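Local coordinates for protein EvdO2 (Micromonospora carbonacea, PDB 4XAB) that probably catalyses an oxidative cyclization in orthosomycin biosynthesis, as a metal-dependent oxygenase of the phytanoyl-CoA dioxygenase family with a double-stranded beta-helix core, at residues V29-E34 / P89-C94; F18-F23 / Y162-R168; P69-P73 / P119-G123. All blocks are in the same frame, centred on the assembly; numbering follows the deposited sequence. Where two conformers were deposited one is given.

Interaction 1: V29-E34 / P89-C94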
loop_
_atom_site.group_PDB
_atom_site.type_symbol
_atom_site.label_atom_id
_atom_site.label_comp_id
_atom_site.label_asym_id
_atom_site.label_seq_id
_atom_site.Cartn_x
_atom_site.Cartn_y
_atom_site.Cartn_z
ATOM N N VAL A 29 -6.329 13.130 3.388
ATOM C CA VAL A 29 -6.637 13.037 1.964
ATOM C C VAL A 29 -8.101 12.617 1.754
ATOM O O VAL A 29 -8.657 12.806 0.680
ATOM C CB VAL A 29 -5.682 12.056 1.240
ATOM C CG1 VAL A 29 -6.081 10.613 1.498
ATOM C CG2 VAL A 29 -5.662 12.331 -0.267
ATOM N N ALA A 30 -8.705 12.042 2.790
ATOM C CA ALA A 30 -10.117 11.691 2.781
ATOM C C ALA A 30 -10.768 12.405 3.944
ATOM O O ALA A 30 -10.215 12.431 5.041
ATOM C CB ALA A 30 -10.325 10.184 2.893
ATOM N N SER A 31 -11.933 12.998 3.699
ATOM C CA SER A 31 -12.664 13.698 4.747
ATOM C C SER A 31 -13.240 12.703 5.727
ATOM O O SER A 31 -13.307 11.513 5.435
ATOM C CB SER A 31 -13.793 14.526 4.157
ATOM O OG SER A 31 -14.817 13.658 3.690
ATOM N N GLU A 32 -13.696 13.204 6.870
ATOM C CA GLU A 32 -14.316 12.352 7.872
ATOM C C GLU A 32 -15.521 11.599 7.305
ATOM O O GLU A 32 -15.737 10.432 7.634
ATOM C CB GLU A 32 -14.726 13.184 9.089
ATOM C CG GLU A 32 -15.160 12.355 10.281
ATOM C CD GLU A 32 -15.361 13.193 11.525
ATOM O OE1 GLU A 32 -15.254 14.435 11.431
ATOM O OE2 GLU A 32 -15.625 12.609 12.596
ATOM N N SER A 33 -16.291 12.252 6.440
ATOM C CA SER A 33 -17.471 11.614 5.868
ATOM C C SER A 33 -17.082 10.578 4.812
ATOM O O SER A 33 -17.736 9.545 4.684
ATOM C CB SER A 33 -18.426 12.659 5.275
ATOM O OG SER A 33 -17.893 13.243 4.102
ATOM N N GLU A 34 -16.017 10.853 4.058
ATOM C CA GLU A 34 -15.511 9.889 3.090
ATOM C C GLU A 34 -14.953 8.654 3.799
ATOM O O GLU A 34 -15.167 7.533 3.353
ATOM C CB GLU A 34 -14.440 10.525 2.193
ATOM C CG GLU A 34 -15.008 11.505 1.171
ATOM C CD GLU A 34 -13.939 12.317 0.450
ATOM O OE1 GLU A 34 -12.805 12.421 0.963
ATOM O OE2 GLU A 34 -14.237 12.857 -0.636
ATOM N N PRO A 89 -14.830 11.492 -5.338
ATOM C CA PRO A 89 -13.935 12.646 -5.231
ATOM C C PRO A 89 -12.575 12.268 -4.644
ATOM O O PRO A 89 -11.586 12.926 -4.969
ATOM C CB PRO A 89 -14.697 13.596 -4.294
ATOM C CG PRO A 89 -16.142 13.249 -4.519
ATOM C CD PRO A 89 -16.148 11.752 -4.730
ATOM N N HIS A 90 -12.528 11.243 -3.791
ATOM C CA HIS A 90 -11.265 10.811 -3.189
ATOM C C HIS A 90 -10.366 10.208 -4.264
ATOM O O HIS A 90 -9.168 10.474 -4.302
ATOM C CB HIS A 90 -11.490 9.800 -2.055
ATOM C CG HIS A 90 -10.230 9.122 -1.588
ATOM N ND1 HIS A 90 -9.826 7.896 -2.071
ATOM C CD2 HIS A 90 -9.279 9.510 -0.701
ATOM C CE1 HIS A 90 -8.687 7.548 -1.493
ATOM N NE2 HIS A 90 -8.333 8.510 -0.660
ATOM N N PHE A 91 -10.940 9.408 -5.152
ATOM C CA PHE A 91 -10.135 8.865 -6.239
ATOM C C PHE A 91 -9.565 9.993 -7.095
ATOM O O PHE A 91 -8.372 10.009 -7.408
ATOM C CB PHE A 91 -10.941 7.916 -7.126
ATOM C CG PHE A 91 -10.217 7.531 -8.390
ATOM C CD1 PHE A 91 -9.303 6.490 -8.388
ATOM C CD2 PHE A 91 -10.438 8.229 -9.580
ATOM C CE1 PHE A 91 -8.629 6.142 -9.546
ATOM C CE2 PHE A 91 -9.758 7.886 -10.728
ATOM C CZ PHE A 91 -8.862 6.841 -10.713
ATOM N N ALA A 92 -10.427 10.931 -7.472
ATOM C CA ALA A 92 -10.034 12.012 -8.362
ATOM C C ALA A 92 -8.935 12.847 -7.725
ATOM O O ALA A 92 -8.000 13.287 -8.399
ATOM C CB ALA A 92 -11.236 12.883 -8.705
ATOM N N ARG A 93 -9.073 13.060 -6.417
ATOM C CA ARG A 93 -8.137 13.832 -5.626
ATOM C C ARG A 93 -6.783 13.128 -5.615
ATOM O O ARG A 93 -5.733 13.752 -5.790
ATOM C CB ARG A 93 -8.690 13.997 -4.197
ATOM C CG ARG A 93 -7.990 14.981 -3.294
ATOM C CD ARG A 93 -8.720 15.068 -1.931
ATOM N NE ARG A 93 -10.160 15.311 -2.093
ATOM C CZ ARG A 93 -11.123 14.535 -1.592
ATOM N NH1 ARG A 93 -10.817 13.457 -0.875
ATOM N NH2 ARG A 93 -12.402 14.836 -1.809
ATOM N N CYS A 94 -6.819 11.820 -5.419
ATOM C CA CYS A 94 -5.592 11.030 -5.404
ATOM C C CYS A 94 -4.921 10.987 -6.785
ATOM O O CYS A 94 -3.690 11.020 -6.876
ATOM C CB CYS A 94 -5.886 9.613 -4.912
ATOM S SG CYS A 94 -6.203 9.532 -3.126
HETATM O O HOH W 1 -14.737 10.438 -2.159
#
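Residues 29-31 are loop that leads into helix 32-45, and residues 89-94 are the first turns of helix 89-102. The backbones come closest at A30 and H90, with CA atoms 6.1 Å apart. S31 is the N-cap of its helix. It forms a capping box with E34: E34 N donates to S31 OG (3.1 Å) and S31 N donates to E34 OE1 (2.9 Å). The same carboxylate makes a two-pronged salt bridge with R93, NH1 to OE1 and NH2 to OE2, each 2.9 Å. R93 NH1 also donates to V29 O at 2.7 Å. One arginine thus ties loop and cap to the second helix. Water 1 accepts from H90 N and donates weakly to E34 OE2. On the apolar side, V29 CG2 lies 4.0 Å from C94 SG, and A30 CB 3.8 Å from H90 CD2. H90 NE2 is hydrogen-bonded to T148 of strand 139-149. V29 and A30 pack on T148 and C94 on I146. H90 and C94 rest on L231 of strand 226-234.

Interaction 2: F18-F23 / Y162-R168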
loop_
_atom_site.group_PDB
_atom_site.type_symbol
_atom_site.label_atom_id
_atom_site.label_comp_id
_atom_site.label_asym_id
_atom_site.label_seq_id
_atom_site.Cartn_x
_atom_site.Cartn_y
_atom_site.Cartn_z
ATOM N N PHE A 18 8.597 14.348 -1.169
ATOM C CA PHE A 18 8.334 13.080 -1.852
ATOM C C PHE A 18 9.478 12.711 -2.805
ATOM O O PHE A 18 9.924 11.564 -2.825
ATOM C CB PHE A 18 7.005 13.114 -2.617
ATOM C CG PHE A 18 6.750 11.871 -3.436
ATOM C CD1 PHE A 18 6.299 10.701 -2.821
ATOM C CD2 PHE A 18 6.981 11.862 -4.804
ATOM C CE1 PHE A 18 6.082 9.548 -3.577
ATOM C CE2 PHE A 18 6.769 10.718 -5.561
ATOM C CZ PHE A 18 6.316 9.560 -4.939
ATOM N N ARG A 19 9.967 13.674 -3.585
ATOM C CA ARG A 19 11.026 13.395 -4.553
ATOM C C ARG A 19 12.337 13.061 -3.869
ATOM O O ARG A 19 13.072 12.176 -4.301
ATOM C CB ARG A 19 11.252 14.591 -5.486
ATOM C CG ARG A 19 10.050 14.989 -6.288
ATOM C CD ARG A 19 9.469 13.822 -7.027
ATOM N NE ARG A 19 8.424 14.273 -7.935
ATOM C CZ ARG A 19 8.640 14.646 -9.192
ATOM N NH1 ARG A 19 9.865 14.612 -9.702
ATOM N NH2 ARG A 19 7.622 15.045 -9.937
ATOM N N SER A 20 12.609 13.782 -2.786
ATOM C CA SER A 20 13.847 13.655 -2.046
ATOM C C SER A 20 13.899 12.356 -1.264
ATOM O O SER A 20 14.890 11.631 -1.317
ATOM C CB SER A 20 14.005 14.838 -1.083
ATOM O OG SER A 20 15.074 14.603 -0.183
ATOM N N ARG A 21 12.817 12.071 -0.551
ATOM C CA ARG A 21 12.797 10.965 0.394
ATOM C C ARG A 21 12.161 9.693 -0.150
ATOM O O ARG A 21 12.440 8.611 0.346
ATOM C CB ARG A 21 12.063 11.390 1.671
ATOM C CG ARG A 21 12.579 12.681 2.276
ATOM C CD ARG A 21 12.081 12.831 3.705
ATOM N NE ARG A 21 13.003 12.200 4.642
ATOM C CZ ARG A 21 12.724 11.947 5.917
ATOM N NH1 ARG A 21 11.527 12.255 6.402
ATOM N NH2 ARG A 21 13.635 11.375 6.698
ATOM N N GLY A 22 11.308 9.825 -1.160
ATOM C CA GLY A 22 10.643 8.677 -1.751
ATOM C C GLY A 22 9.293 8.338 -1.145
ATOM O O GLY A 22 8.655 7.349 -1.539
ATOM N N PHE A 23 8.888 9.127 -0.156
ATOM C CA PHE A 23 7.581 8.983 0.466
ATOM C C PHE A 23 7.098 10.327 0.983
ATOM O O PHE A 23 7.877 11.272 1.138
ATOM C CB PHE A 23 7.627 7.976 1.615
ATOM C CG PHE A 23 8.442 8.443 2.774
ATOM C CD1 PHE A 23 7.837 9.063 3.866
ATOM C CD2 PHE A 23 9.814 8.274 2.777
ATOM C CE1 PHE A 23 8.600 9.499 4.922
ATOM C CE2 PHE A 23 10.582 8.709 3.823
ATOM C CZ PHE A 23 9.977 9.327 4.903
ATOM N N TYR A 162 9.501 3.583 6.295
ATOM C CA TYR A 162 10.246 3.710 5.041
ATOM C C TYR A 162 11.748 3.843 5.217
ATOM O O TYR A 162 12.221 4.277 6.261
ATOM C CB TYR A 162 9.765 4.939 4.270
ATOM C CG TYR A 162 8.338 4.870 3.839
ATOM C CD1 TYR A 162 7.363 5.611 4.489
ATOM C CD2 TYR A 162 7.961 4.085 2.771
ATOM C CE1 TYR A 162 6.058 5.573 4.077
ATOM C CE2 TYR A 162 6.666 4.022 2.365
ATOM C CZ TYR A 162 5.705 4.768 3.023
ATOM O OH TYR A 162 4.397 4.716 2.599
ATOM N N LEU A 163 12.495 3.493 4.167
ATOM C CA LEU A 163 13.913 3.836 4.097
ATOM C C LEU A 163 14.075 5.083 3.241
ATOM O O LEU A 163 14.014 4.995 2.017
ATOM C CB LEU A 163 14.740 2.689 3.497
ATOM C CG LEU A 163 16.235 3.011 3.491
ATOM C CD1 LEU A 163 16.784 2.904 4.895
ATOM C CD2 LEU A 163 17.010 2.103 2.533
ATOM N N PRO A 164 14.265 6.253 3.879
ATOM C CA PRO A 164 14.350 7.503 3.116
ATOM C C PRO A 164 15.454 7.464 2.074
ATOM O O PRO A 164 16.583 7.075 2.390
ATOM C CB PRO A 164 14.663 8.556 4.186
ATOM C CG PRO A 164 14.162 7.959 5.474
ATOM C CD PRO A 164 14.418 6.477 5.332
ATOM N N GLY A 165 15.120 7.864 0.851
ATOM C CA GLY A 165 16.107 7.964 -0.200
ATOM C C GLY A 165 16.324 6.655 -0.923
ATOM O O GLY A 165 17.032 6.610 -1.931
ATOM N N GLY A 166 15.698 5.586 -0.430
ATOM C CA GLY A 166 15.941 4.257 -0.978
ATOM C C GLY A 166 15.461 4.069 -2.403
ATOM O O GLY A 166 15.863 3.120 -3.086
ATOM N N HIS A 167 14.579 4.950 -2.854
ATOM C CA HIS A 167 14.081 4.871 -4.223
ATOM C C HIS A 167 15.144 5.273 -5.250
ATOM O O HIS A 167 14.937 5.069 -6.444
ATOM C CB HIS A 167 12.828 5.738 -4.400
ATOM C CG HIS A 167 13.058 7.196 -4.154
ATOM N ND1 HIS A 167 13.791 7.664 -3.085
ATOM C CD2 HIS A 167 12.672 8.289 -4.854
ATOM C CE1 HIS A 167 13.832 8.987 -3.127
ATOM N NE2 HIS A 167 13.152 9.387 -4.184
ATOM N N ARG A 168 16.266 5.847 -4.802
ATOM C CA ARG A 168 17.371 6.150 -5.713
ATOM C C ARG A 168 18.437 5.067 -5.669
ATOM O O ARG A 168 19.419 5.129 -6.391
ATOM C CB ARG A 168 17.999 7.504 -5.387
ATOM C CG ARG A 168 17.114 8.672 -5.749
ATOM C CD ARG A 168 17.883 9.964 -5.603
ATOM N NE ARG A 168 18.453 10.095 -4.262
ATOM C CZ ARG A 168 17.861 10.721 -3.243
ATOM N NH1 ARG A 168 16.671 11.294 -3.398
ATOM N NH2 ARG A 168 18.468 10.778 -2.064
HETATM O O HOH W 2 15.143 11.690 -5.824
#
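This contact joins a helix C-terminus to a loop bearing a type II beta turn, L163 to G166, at the edge of the double-stranded beta-helix. F23, Y162 and H167 are central to it. F23 and Y162 lie nearly parallel, with planes at 13° and centroids 4.6 Å apart. The rings are slid apart and barely overlap. Instead each CB sits over the other ring: F23 CB is 3.7 Å from the Y162 centroid, and Y162 CB is 4.0 Å from the F23 centroid. P164 CG closes the edge of the F23 ring, 4.0 Å from CE2. Y162 OH is hydrogen-bonded to H209, and the Y162 side chain is about 8 Å from the bound nickel.

H167 works at the helix end. Its NE2 donates to R19 O at 2.8 Å. R168 NH1 donates to S20 O and G165 N to R21 O, both at 2.8 Å. Three successive carbonyls at the helix end are thus satisfied by the loop. G22, the first residue past the helix, has positive phi, and a CB there would clash with H167. With no side chain in the way, G22 CA sits 3.4 Å from the H167 ring centroid, only 7° off the ring normal.

Interaction 3: P69-P73 / P119-G123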
loop_
_atom_site.group_PDB
_atom_site.type_symbol
_atom_site.label_atom_id
_atom_site.label_comp_id
_atom_site.label_asym_id
_atom_site.label_seq_id
_atom_site.Cartn_x
_atom_site.Cartn_y
_atom_site.Cartn_z
ATOM N N PRO A 69 0.502 -20.817 7.149
ATOM C CA PRO A 69 0.401 -19.618 7.989
ATOM C C PRO A 69 -0.607 -18.616 7.424
ATOM O O PRO A 69 -0.789 -18.551 6.211
ATOM C CB PRO A 69 1.823 -19.049 7.961
ATOM C CG PRO A 69 2.699 -20.237 7.696
ATOM C CD PRO A 69 1.898 -21.134 6.793
ATOM N N PRO A 70 -1.275 -17.855 8.297
ATOM C CA PRO A 70 -2.293 -16.906 7.832
ATOM C C PRO A 70 -1.725 -15.820 6.926
ATOM O O PRO A 70 -0.570 -15.414 7.062
ATOM C CB PRO A 70 -2.841 -16.303 9.132
ATOM C CG PRO A 70 -1.816 -16.600 10.166
ATOM C CD PRO A 70 -1.185 -17.895 9.762
ATOM N N LEU A 71 -2.546 -15.380 5.982
ATOM C CA LEU A 71 -2.182 -14.284 5.103
ATOM C C LEU A 71 -2.890 -13.034 5.561
ATOM O O LEU A 71 -3.963 -13.102 6.150
ATOM C CB LEU A 71 -2.566 -14.579 3.658
ATOM C CG LEU A 71 -1.991 -15.808 2.970
ATOM C CD1 LEU A 71 -2.529 -15.876 1.551
ATOM C CD2 LEU A 71 -0.473 -15.766 2.973
ATOM N N LEU A 72 -2.291 -11.890 5.270
ATOM C CA LEU A 72 -2.935 -10.620 5.542
ATOM C C LEU A 72 -4.210 -10.529 4.715
ATOM O O LEU A 72 -4.157 -10.660 3.498
ATOM C CB LEU A 72 -1.990 -9.470 5.202
ATOM C CG LEU A 72 -2.398 -8.066 5.614
ATOM C CD1 LEU A 72 -2.528 -8.003 7.120
ATOM C CD2 LEU A 72 -1.356 -7.080 5.107
ATOM N N PRO A 73 -5.361 -10.328 5.367
ATOM C CA PRO A 73 -6.606 -10.194 4.604
ATOM C C PRO A 73 -6.539 -9.044 3.606
ATOM O O PRO A 73 -6.288 -7.898 3.985
ATOM C CB PRO A 73 -7.656 -9.916 5.691
ATOM C CG PRO A 73 -7.084 -10.540 6.906
ATOM C CD PRO A 73 -5.607 -10.323 6.821
ATOM N N PRO A 119 -6.229 -7.651 10.902
ATOM C CA PRO A 119 -7.056 -8.100 12.024
ATOM C C PRO A 119 -6.456 -7.682 13.355
ATOM O O PRO A 119 -5.251 -7.448 13.424
ATOM C CB PRO A 119 -7.052 -9.629 11.883
ATOM C CG PRO A 119 -6.609 -9.896 10.496
ATOM C CD PRO A 119 -5.729 -8.773 10.092
ATOM N N PRO A 120 -7.285 -7.588 14.406
ATOM C CA PRO A 120 -6.749 -7.380 15.753
ATOM C C PRO A 120 -5.734 -8.461 16.096
ATOM O O PRO A 120 -5.945 -9.623 15.743
ATOM C CB PRO A 120 -7.985 -7.492 16.661
ATOM C CG PRO A 120 -9.158 -7.303 15.760
ATOM C CD PRO A 120 -8.742 -7.815 14.414
ATOM N N ARG A 121 -4.643 -8.065 16.738
ATOM C CA ARG A 121 -3.606 -8.984 17.200
ATOM C C ARG A 121 -2.959 -9.773 16.077
ATOM O O ARG A 121 -2.359 -10.817 16.316
ATOM C CB ARG A 121 -4.178 -9.932 18.248
ATOM C CG ARG A 121 -4.644 -9.198 19.487
ATOM C CD ARG A 121 -3.500 -8.411 20.091
ATOM N NE ARG A 121 -3.891 -7.696 21.303
ATOM C CZ ARG A 121 -3.035 -7.058 22.093
ATOM N NH1 ARG A 121 -1.740 -7.053 21.794
ATOM N NH2 ARG A 121 -3.466 -6.433 23.179
ATOM N N TYR A 122 -3.059 -9.264 14.854
ATOM C CA TYR A 122 -2.387 -9.899 13.734
ATOM C C TYR A 122 -0.886 -9.748 13.924
ATOM O O TYR A 122 -0.361 -8.640 13.854
ATOM C CB TYR A 122 -2.834 -9.288 12.407
ATOM C CG TYR A 122 -2.266 -10.027 11.215
ATOM C CD1 TYR A 122 -2.721 -11.299 10.888
ATOM C CD2 TYR A 122 -1.253 -9.473 10.445
ATOM C CE1 TYR A 122 -2.198 -11.991 9.815
ATOM C CE2 TYR A 122 -0.723 -10.163 9.371
ATOM C CZ TYR A 122 -1.204 -11.417 9.063
ATOM O OH TYR A 122 -0.683 -12.107 7.993
ATOM N N GLY A 123 -0.200 -10.864 14.159
ATOM C CA GLY A 123 1.181 -10.829 14.614
ATOM C C GLY A 123 2.283 -10.858 13.573
ATOM O O GLY A 123 3.455 -10.665 13.911
#
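The apolar centre is L72 against Y122. L72 CD1 lies 3.6 Å from Y122 CE2 and 4.4 Å from P119 CD. Next to it two proline rings meet, with P73 CD 3.6 Å from P119 CD. P70 CB comes near the plane of the Y122 ring, at its edge, 4.4 Å from CE1. Y122 therefore lies along the 69-73 loop from P70 to L72, and it has the largest area covered by the other segment. Its position follows from a type II beta turn, P119 to Y122, closed by Y122 N donating to P119 O at 3.2 Å. The turn brings the Y122 side chain back toward the other loop. Outward, the contact becomes polar at the phenol. Y122 OH donates a weak hydrogen bond to P70 O at 3.4 Å. L72 N is 3.2 Å from Y122 OH, but the angle is too poor for a bond.

The side chain of L72 is about 5 Å from a bound imidazole, probably from the crystallisation liquor, and about 9 Å from the nickel, so it lies near the metal site. The two loops lie at the same end of a pair of antiparallel strands: segment 69-73 leads into strand 74-76, and strand 110-118 ends where segment 119-123 begins. P73 pairs through its backbone with L117, and L72 packs on I116 and K118.

All six segments fall within the PhyH family region, around one core sheet. The centres of interactions 1 and 2 are 24 Å apart. Those of interactions 1 and 3 are 27 Å apart, and those of interactions 2 and 3 are 28 Å apart. Interactions 2 and 3 sit on opposite sides of the chain's centre. Along the chain, interactions 1 and 3 are nested inside the loop closed by interaction 2, and they cross each other. Interaction 1 lies over the sheet, interaction 2 involves strand 23-26, and interaction 3 borders strands 74-76 and 110-118. The contacts thus join outer helices and loops to the sheet at separate places, two near the nickel of H129, D131 and H215.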